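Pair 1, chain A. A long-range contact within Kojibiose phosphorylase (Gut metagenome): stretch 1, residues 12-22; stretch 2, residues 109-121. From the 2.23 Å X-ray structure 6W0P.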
# COMPACT_ATOMS: atom_id res chain seq x y z
N GLU A 12 39.10 -9.60 22.53
CA GLU A 12 39.35 -10.24 23.85
C GLU A 12 38.22 -11.22 24.12
O GLU A 12 37.07 -10.96 23.77
CB GLU A 12 39.31 -9.24 25.00
CG GLU A 12 40.40 -8.19 24.97
CD GLU A 12 40.41 -7.40 26.27
OE1 GLU A 12 39.92 -7.96 27.31
OE2 GLU A 12 40.91 -6.25 26.26
N PRO A 13 38.49 -12.34 24.82
CA PRO A 13 37.48 -13.38 24.98
C PRO A 13 36.35 -12.99 25.94
O PRO A 13 35.29 -13.53 25.74
CB PRO A 13 38.25 -14.61 25.50
CG PRO A 13 39.57 -14.08 26.04
CD PRO A 13 39.77 -12.68 25.44
N TYR A 14 36.57 -12.07 26.90
CA TYR A 14 35.57 -11.76 27.97
C TYR A 14 35.15 -10.28 27.99
O TYR A 14 34.39 -9.91 28.89
CB TYR A 14 36.09 -12.18 29.35
CG TYR A 14 36.38 -13.65 29.52
CD1 TYR A 14 35.35 -14.58 29.70
CD2 TYR A 14 37.68 -14.13 29.49
CE1 TYR A 14 35.61 -15.93 29.86
CE2 TYR A 14 37.96 -15.47 29.68
CZ TYR A 14 36.92 -16.37 29.84
OH TYR A 14 37.22 -17.70 29.98
N ARG A 15 35.62 -9.46 27.05
CA ARG A 15 35.28 -8.02 27.00
C ARG A 15 35.23 -7.53 25.55
O ARG A 15 35.93 -8.08 24.69
CB ARG A 15 36.32 -7.21 27.78
CG ARG A 15 36.70 -7.81 29.13
CD ARG A 15 37.42 -6.79 29.99
NE ARG A 15 38.69 -6.42 29.40
CZ ARG A 15 39.47 -5.42 29.81
NH1 ARG A 15 39.12 -4.66 30.84
NH2 ARG A 15 40.62 -5.20 29.20
N ILE A 16 34.41 -6.51 25.30
CA ILE A 16 34.46 -5.69 24.07
C ILE A 16 35.20 -4.42 24.49
O ILE A 16 34.82 -3.81 25.55
CB ILE A 16 33.05 -5.40 23.53
CG1 ILE A 16 32.15 -6.65 23.49
CG2 ILE A 16 33.13 -4.75 22.16
CD1 ILE A 16 32.74 -7.82 22.70
N VAL A 17 36.24 -4.06 23.76
CA VAL A 17 37.07 -2.87 24.06
C VAL A 17 37.13 -1.99 22.82
O VAL A 17 37.46 -2.52 21.73
CB VAL A 17 38.47 -3.27 24.56
CG1 VAL A 17 39.34 -2.04 24.85
CG2 VAL A 17 38.35 -4.12 25.81
N GLU A 18 36.83 -0.70 22.98
CA GLU A 18 37.13 0.35 21.96
C GLU A 18 38.36 1.12 22.43
O GLU A 18 38.30 1.70 23.50
CB GLU A 18 35.94 1.28 21.73
CG GLU A 18 36.14 2.23 20.55
CD GLU A 18 35.10 3.33 20.39
OE1 GLU A 18 34.23 3.50 21.30
OE2 GLU A 18 35.12 3.99 19.32
N ASN A 19 39.46 1.03 21.69
CA ASN A 19 40.74 1.75 21.95
C ASN A 19 40.69 3.04 21.13
O ASN A 19 40.70 2.95 19.90
CB ASN A 19 41.96 0.92 21.54
CG ASN A 19 42.49 -0.01 22.61
OD1 ASN A 19 41.94 -0.10 23.70
ND2 ASN A 19 43.57 -0.72 22.30
N ASN A 20 40.62 4.20 21.80
CA ASN A 20 40.37 5.51 21.15
C ASN A 20 38.90 5.61 20.75
O ASN A 20 38.27 4.56 20.47
CB ASN A 20 41.27 5.76 19.94
CG ASN A 20 42.75 5.65 20.27
OD1 ASN A 20 43.21 6.15 21.30
ND2 ASN A 20 43.49 4.99 19.39
N PHE A 21 38.37 6.84 20.74
CA PHE A 21 37.00 7.14 20.27
C PHE A 21 37.02 7.16 18.76
O PHE A 21 37.89 7.86 18.25
CB PHE A 21 36.52 8.49 20.79
CG PHE A 21 35.10 8.84 20.38
CD1 PHE A 21 34.09 7.89 20.45
CD2 PHE A 21 34.78 10.12 19.95
CE1 PHE A 21 32.79 8.21 20.08
CE2 PHE A 21 33.47 10.44 19.59
CZ PHE A 21 32.48 9.49 19.66
N HIS A 22 36.13 6.42 18.10
CA HIS A 22 35.88 6.50 16.63
C HIS A 22 34.58 7.25 16.39
O HIS A 22 33.49 6.70 16.58
CB HIS A 22 35.84 5.11 16.00
CG HIS A 22 37.03 4.27 16.33
ND1 HIS A 22 37.28 3.83 17.61
CD2 HIS A 22 38.04 3.83 15.55
CE1 HIS A 22 38.39 3.13 17.61
NE2 HIS A 22 38.87 3.12 16.36
N LYS A 109 39.16 18.95 23.79
CA LYS A 109 40.41 18.16 23.59
C LYS A 109 40.45 17.07 24.67
O LYS A 109 40.19 17.38 25.86
CB LYS A 109 41.66 19.06 23.62
CG LYS A 109 42.02 19.67 22.28
CD LYS A 109 42.45 21.12 22.37
CE LYS A 109 42.37 21.84 21.03
NZ LYS A 109 43.00 23.18 21.10
N PHE A 110 40.71 15.84 24.26
CA PHE A 110 40.76 14.66 25.16
C PHE A 110 41.79 13.69 24.61
O PHE A 110 42.12 13.81 23.44
CB PHE A 110 39.36 14.07 25.34
CG PHE A 110 38.78 13.48 24.09
CD1 PHE A 110 38.13 14.28 23.16
CD2 PHE A 110 38.88 12.12 23.83
CE1 PHE A 110 37.59 13.72 22.00
CE2 PHE A 110 38.35 11.57 22.68
CZ PHE A 110 37.69 12.37 21.77
N GLU A 111 42.29 12.78 25.44
CA GLU A 111 43.27 11.74 25.01
C GLU A 111 43.01 10.46 25.83
O GLU A 111 42.22 10.54 26.78
CB GLU A 111 44.70 12.29 25.12
CG GLU A 111 45.14 12.49 26.56
CD GLU A 111 46.45 13.21 26.81
OE1 GLU A 111 47.01 13.83 25.87
OE2 GLU A 111 46.91 13.15 27.96
N ASP A 112 43.63 9.35 25.46
CA ASP A 112 43.59 8.05 26.20
C ASP A 112 42.14 7.68 26.53
O ASP A 112 41.83 7.48 27.71
CB ASP A 112 44.43 8.12 27.47
CG ASP A 112 45.90 8.37 27.20
OD1 ASP A 112 46.33 8.08 26.06
OD2 ASP A 112 46.60 8.88 28.11
N PHE A 113 41.28 7.69 25.51
CA PHE A 113 39.87 7.22 25.55
C PHE A 113 39.88 5.70 25.45
O PHE A 113 40.58 5.14 24.59
CB PHE A 113 39.08 7.82 24.38
CG PHE A 113 37.63 7.42 24.26
CD1 PHE A 113 37.28 6.22 23.68
CD2 PHE A 113 36.63 8.29 24.64
CE1 PHE A 113 35.95 5.86 23.56
CE2 PHE A 113 35.29 7.93 24.52
CZ PHE A 113 34.96 6.71 23.97
N LYS A 114 39.11 5.04 26.31
CA LYS A 114 38.95 3.57 26.25
C LYS A 114 37.52 3.28 26.72
O LYS A 114 37.13 3.85 27.74
CB LYS A 114 40.05 2.91 27.08
CG LYS A 114 40.00 1.40 27.16
CD LYS A 114 41.27 0.81 27.74
CE LYS A 114 41.37 -0.69 27.63
NZ LYS A 114 42.78 -1.14 27.49
N ARG A 115 36.78 2.49 25.93
CA ARG A 115 35.40 2.01 26.22
C ARG A 115 35.47 0.49 26.46
O ARG A 115 36.06 -0.21 25.61
CB ARG A 115 34.50 2.32 25.02
CG ARG A 115 33.04 2.45 25.38
CD ARG A 115 32.10 2.27 24.20
NE ARG A 115 32.28 3.27 23.16
CZ ARG A 115 31.43 4.24 22.84
NH1 ARG A 115 30.29 4.41 23.48
NH2 ARG A 115 31.74 5.06 21.85
N ILE A 116 34.89 -0.00 27.55
CA ILE A 116 34.94 -1.45 27.93
C ILE A 116 33.55 -1.95 28.29
O ILE A 116 32.89 -1.35 29.15
CB ILE A 116 35.91 -1.68 29.10
CG1 ILE A 116 37.29 -1.13 28.78
CG2 ILE A 116 35.95 -3.16 29.45
CD1 ILE A 116 38.24 -1.11 29.96
N LEU A 117 33.12 -3.06 27.68
CA LEU A 117 31.97 -3.84 28.18
C LEU A 117 32.56 -5.15 28.71
O LEU A 117 33.24 -5.85 27.95
CB LEU A 117 30.96 -4.04 27.05
CG LEU A 117 29.82 -5.02 27.34
CD1 LEU A 117 28.92 -4.49 28.44
CD2 LEU A 117 28.99 -5.30 26.10
N ASP A 118 32.39 -5.43 30.00
CA ASP A 118 32.89 -6.70 30.58
C ASP A 118 31.78 -7.75 30.50
O ASP A 118 30.78 -7.64 31.20
CB ASP A 118 33.39 -6.49 32.01
CG ASP A 118 34.29 -7.62 32.46
OD1 ASP A 118 33.95 -8.78 32.13
OD2 ASP A 118 35.33 -7.32 33.12
N LEU A 119 31.96 -8.77 29.67
CA LEU A 119 30.90 -9.78 29.42
C LEU A 119 30.68 -10.67 30.66
O LEU A 119 29.68 -11.39 30.65
CB LEU A 119 31.28 -10.61 28.20
CG LEU A 119 31.50 -9.85 26.89
CD1 LEU A 119 31.94 -10.82 25.83
CD2 LEU A 119 30.25 -9.09 26.43
N ARG A 120 31.49 -10.56 31.72
CA ARG A 120 31.32 -11.41 32.93
C ARG A 120 30.52 -10.68 34.02
O ARG A 120 30.13 -11.36 34.98
CB ARG A 120 32.68 -11.84 33.47
CG ARG A 120 33.58 -12.46 32.41
CD ARG A 120 35.03 -12.41 32.81
NE ARG A 120 35.48 -11.02 32.83
CZ ARG A 120 36.76 -10.67 32.99
NH1 ARG A 120 37.69 -11.61 33.15
NH2 ARG A 120 37.11 -9.40 32.98
N SER A 121 30.29 -9.37 33.88
CA SER A 121 29.65 -8.53 34.93
C SER A 121 28.58 -7.60 34.35
O SER A 121 27.64 -7.23 35.07
CB SER A 121 30.69 -7.73 35.69
OG SER A 121 31.30 -6.74 34.86
O HOH W 1 36.78 -4.99 32.79
O HOH W 2 32.81 4.82 18.79
O HOH W 3 42.35 7.92 22.79

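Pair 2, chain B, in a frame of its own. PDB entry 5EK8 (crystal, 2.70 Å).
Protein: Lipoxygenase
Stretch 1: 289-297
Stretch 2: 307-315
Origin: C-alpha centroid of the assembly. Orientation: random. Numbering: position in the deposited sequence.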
# COMPACT_ATOMS: atom_id res chain seq x y z
N ASP B 289 -22.09 -0.47 17.10
CA ASP B 289 -21.72 -1.20 18.29
C ASP B 289 -20.25 -1.61 18.24
O ASP B 289 -19.64 -1.60 17.17
CB ASP B 289 -22.60 -2.44 18.46
CG ASP B 289 -24.06 -2.10 18.69
OD1 ASP B 289 -24.36 -0.95 19.08
OD2 ASP B 289 -24.91 -2.98 18.48
N LEU B 290 -19.70 -1.96 19.39
CA LEU B 290 -18.33 -2.46 19.48
C LEU B 290 -18.30 -3.77 20.26
O LEU B 290 -18.88 -3.86 21.35
CB LEU B 290 -17.41 -1.44 20.15
CG LEU B 290 -16.28 -0.83 19.33
CD1 LEU B 290 -15.31 -0.10 20.25
CD2 LEU B 290 -15.56 -1.88 18.51
N HIS B 291 -17.62 -4.77 19.73
CA HIS B 291 -17.58 -6.07 20.39
C HIS B 291 -16.17 -6.61 20.61
O HIS B 291 -15.42 -6.85 19.66
CB HIS B 291 -18.40 -7.09 19.60
CG HIS B 291 -19.79 -6.65 19.29
ND1 HIS B 291 -20.80 -6.67 20.22
CD2 HIS B 291 -20.34 -6.15 18.15
CE1 HIS B 291 -21.92 -6.22 19.67
NE2 HIS B 291 -21.66 -5.89 18.42
N ASN B 292 -15.81 -6.80 21.87
CA ASN B 292 -14.64 -7.59 22.21
C ASN B 292 -14.99 -9.05 21.98
O ASN B 292 -15.64 -9.68 22.81
CB ASN B 292 -14.21 -7.36 23.66
CG ASN B 292 -13.71 -5.95 23.91
OD1 ASN B 292 -13.30 -5.24 22.99
ND2 ASN B 292 -13.72 -5.53 25.17
N VAL B 293 -14.58 -9.57 20.83
CA VAL B 293 -14.94 -10.94 20.47
C VAL B 293 -13.72 -11.85 20.44
O VAL B 293 -12.67 -11.49 19.92
CB VAL B 293 -15.66 -11.02 19.11
CG1 VAL B 293 -17.02 -10.39 19.21
CG2 VAL B 293 -14.85 -10.33 18.02
N GLU B 294 -13.88 -13.03 21.02
CA GLU B 294 -12.79 -13.99 21.04
C GLU B 294 -13.30 -15.34 20.56
O GLU B 294 -14.26 -15.88 21.10
CB GLU B 294 -12.19 -14.10 22.44
CG GLU B 294 -11.70 -12.76 22.98
CD GLU B 294 -10.87 -12.89 24.24
OE1 GLU B 294 -11.45 -12.84 25.35
OE2 GLU B 294 -9.63 -13.03 24.12
N ALA B 295 -12.66 -15.87 19.52
CA ALA B 295 -13.09 -17.15 18.96
C ALA B 295 -12.11 -18.24 19.35
O ALA B 295 -10.91 -18.08 19.18
CB ALA B 295 -13.23 -17.07 17.45
N TYR B 296 -12.63 -19.34 19.86
CA TYR B 296 -11.81 -20.46 20.29
C TYR B 296 -11.99 -21.62 19.32
O TYR B 296 -13.09 -21.88 18.85
CB TYR B 296 -12.18 -20.88 21.71
CG TYR B 296 -11.97 -19.80 22.74
CD1 TYR B 296 -10.88 -19.84 23.60
CD2 TYR B 296 -12.85 -18.73 22.86
CE1 TYR B 296 -10.67 -18.85 24.55
CE2 TYR B 296 -12.66 -17.74 23.79
CZ TYR B 296 -11.57 -17.80 24.64
OH TYR B 296 -11.37 -16.81 25.58
N PHE B 297 -10.89 -22.30 19.02
CA PHE B 297 -10.90 -23.42 18.09
C PHE B 297 -10.14 -24.59 18.70
O PHE B 297 -9.31 -24.40 19.57
CB PHE B 297 -10.28 -23.03 16.75
CG PHE B 297 -10.82 -21.74 16.18
CD1 PHE B 297 -11.87 -21.75 15.28
CD2 PHE B 297 -10.27 -20.53 16.55
CE1 PHE B 297 -12.37 -20.57 14.76
CE2 PHE B 297 -10.76 -19.34 16.03
CZ PHE B 297 -11.81 -19.37 15.13
N THR B 307 -14.88 -24.07 18.89
CA THR B 307 -15.42 -24.59 20.14
C THR B 307 -16.37 -23.60 20.81
O THR B 307 -17.43 -23.99 21.31
CB THR B 307 -14.31 -24.96 21.11
OG1 THR B 307 -13.54 -23.79 21.43
CG2 THR B 307 -13.40 -26.00 20.49
N MET B 308 -15.99 -22.33 20.84
CA MET B 308 -16.89 -21.28 21.31
C MET B 308 -16.49 -19.90 20.80
O MET B 308 -15.43 -19.73 20.21
CB MET B 308 -16.95 -21.25 22.84
CG MET B 308 -15.67 -20.80 23.53
SD MET B 308 -15.90 -20.62 25.32
CE MET B 308 -16.38 -22.28 25.79
N ILE B 309 -17.37 -18.93 21.01
CA ILE B 309 -17.11 -17.54 20.69
C ILE B 309 -17.66 -16.74 21.84
O ILE B 309 -18.84 -16.88 22.20
CB ILE B 309 -17.77 -17.08 19.36
CG1 ILE B 309 -17.22 -17.85 18.16
CG2 ILE B 309 -17.57 -15.58 19.15
CD1 ILE B 309 -17.87 -17.47 16.86
N THR B 310 -16.82 -15.93 22.45
CA THR B 310 -17.26 -15.06 23.52
C THR B 310 -17.39 -13.64 23.00
O THR B 310 -16.58 -13.19 22.18
CB THR B 310 -16.31 -15.10 24.72
OG1 THR B 310 -15.13 -14.34 24.42
CG2 THR B 310 -15.94 -16.53 25.05
N ILE B 311 -18.43 -12.96 23.46
CA ILE B 311 -18.69 -11.60 23.03
C ILE B 311 -18.93 -10.68 24.22
O ILE B 311 -19.82 -10.91 25.03
CB ILE B 311 -19.91 -11.52 22.08
CG1 ILE B 311 -19.67 -12.35 20.82
CG2 ILE B 311 -20.20 -10.08 21.71
CD1 ILE B 311 -20.86 -12.38 19.87
N GLN B 312 -18.12 -9.63 24.33
CA GLN B 312 -18.31 -8.65 25.38
C GLN B 312 -18.45 -7.26 24.78
O GLN B 312 -17.50 -6.73 24.21
CB GLN B 312 -17.16 -8.71 26.38
CG GLN B 312 -17.42 -7.91 27.63
CD GLN B 312 -16.33 -8.08 28.66
OE1 GLN B 312 -16.61 -8.07 29.85
NE2 GLN B 312 -15.09 -8.24 28.21
N SER B 313 -19.64 -6.68 24.89
CA SER B 313 -19.95 -5.48 24.12
C SER B 313 -19.94 -4.19 24.94
O SER B 313 -20.26 -4.18 26.13
CB SER B 313 -21.31 -5.64 23.44
OG SER B 313 -21.34 -6.81 22.64
N ARG B 314 -19.56 -3.10 24.28
CA ARG B 314 -19.71 -1.77 24.82
C ARG B 314 -21.19 -1.43 24.94
O ARG B 314 -21.99 -1.84 24.10
CB ARG B 314 -19.02 -0.74 23.92
CG ARG B 314 -17.56 -1.03 23.68
CD ARG B 314 -16.68 -0.34 24.71
NE ARG B 314 -16.31 1.00 24.28
CZ ARG B 314 -15.13 1.31 23.76
NH1 ARG B 314 -14.19 0.38 23.63
NH2 ARG B 314 -14.90 2.57 23.39
N TYR B 315 -21.56 -0.70 25.99
CA TYR B 315 -22.87 -0.06 26.02
C TYR B 315 -22.88 0.95 24.88
O TYR B 315 -21.82 1.38 24.43
CB TYR B 315 -23.14 0.61 27.37
CG TYR B 315 -23.28 -0.34 28.53
CD1 TYR B 315 -24.53 -0.83 28.90
CD2 TYR B 315 -22.17 -0.76 29.25
CE1 TYR B 315 -24.67 -1.71 29.96
CE2 TYR B 315 -22.30 -1.64 30.31
CZ TYR B 315 -23.55 -2.11 30.67
OH TYR B 315 -23.68 -2.99 31.72

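The sharpest difference lies at one matched cross-strand pair: E18(A) and R115(A) of pair 1 form a salt bridge, whereas their counterparts in pair 2, E294(B) and T310(B), meet through a short side chain without one. In pair 1, E18(A) extends with chi1 and chi2 both t, so that OE1 accepts from R115(A) NE at 2.7 Å and from R115(A) NH2 at 3.0 Å, in line with the edge of the guanidinium. In pair 2, E294(B) has chi1 m; its CB lies 3.6 Å from T310(B) OG1, and its carboxylate is hydrogen-bonded elsewhere in the structure.

The backbone beneath is the same. Two antiparallel strands (168° in pair 1, 166° in pair 2) superpose with an RMSD of 0.8 Å over 14 residues. I16(A)/L117(A) matches N292(B)/Q312(B), and both are hydrogen-bonded pairs: L117(A) N to I16(A) O is 2.8 Å and Q312(B) N to N292(B) O is 2.9 Å. The E18(A)/R115(A) and E294(B)/T310(B) pairs are likewise closed by two backbone bonds each. At the matched ends, L119(A) N reaches Y14(A) O at 2.8 Å, and R314(B) N reaches L290(B) O at 3.1 Å.

On the face carrying V17(A) and I116(A), matched by V293(B) and I311(B), the side chains agree best. V17(A) has chi1 t and V293(B) chi1 m, yet both make apolar contact: V17(A) CG2 to I116(A) CG1 is 4.3 Å, V293(B) CG1 to I311(B) CG1 3.7 Å. Next along this face, R15(A)/D118(A) matches H291(B)/S313(B). Water 1 links the first, accepting from R15(A) NH1 (3.1 Å) and donating to D118(A) OD2 (2.8 Å); the second closes directly, with a very short 2.5 Å hydrogen bond between H291(B) ND1 and S313(B) OG. At the other end, N19(A)/K114(A) matches A295(B)/I309(B): N19(A) OD1 comes within 4.0 Å of K114(A) CE, while A295(B) CB packs 4.1 Å from I309(B) CG1.

Aromatic packing comes from different positions. N20(A) matches Y296(B), but their side-chain centres lie 6.6 Å apart. Y296(B) CD2 rests 3.6 Å from M308(B) CG. At the position matching M308(B), F113(A) instead receives F21(A), whose CB sits 3.6 Å from the F113(A) ring centroid, over the face, while the two rings meet obliquely.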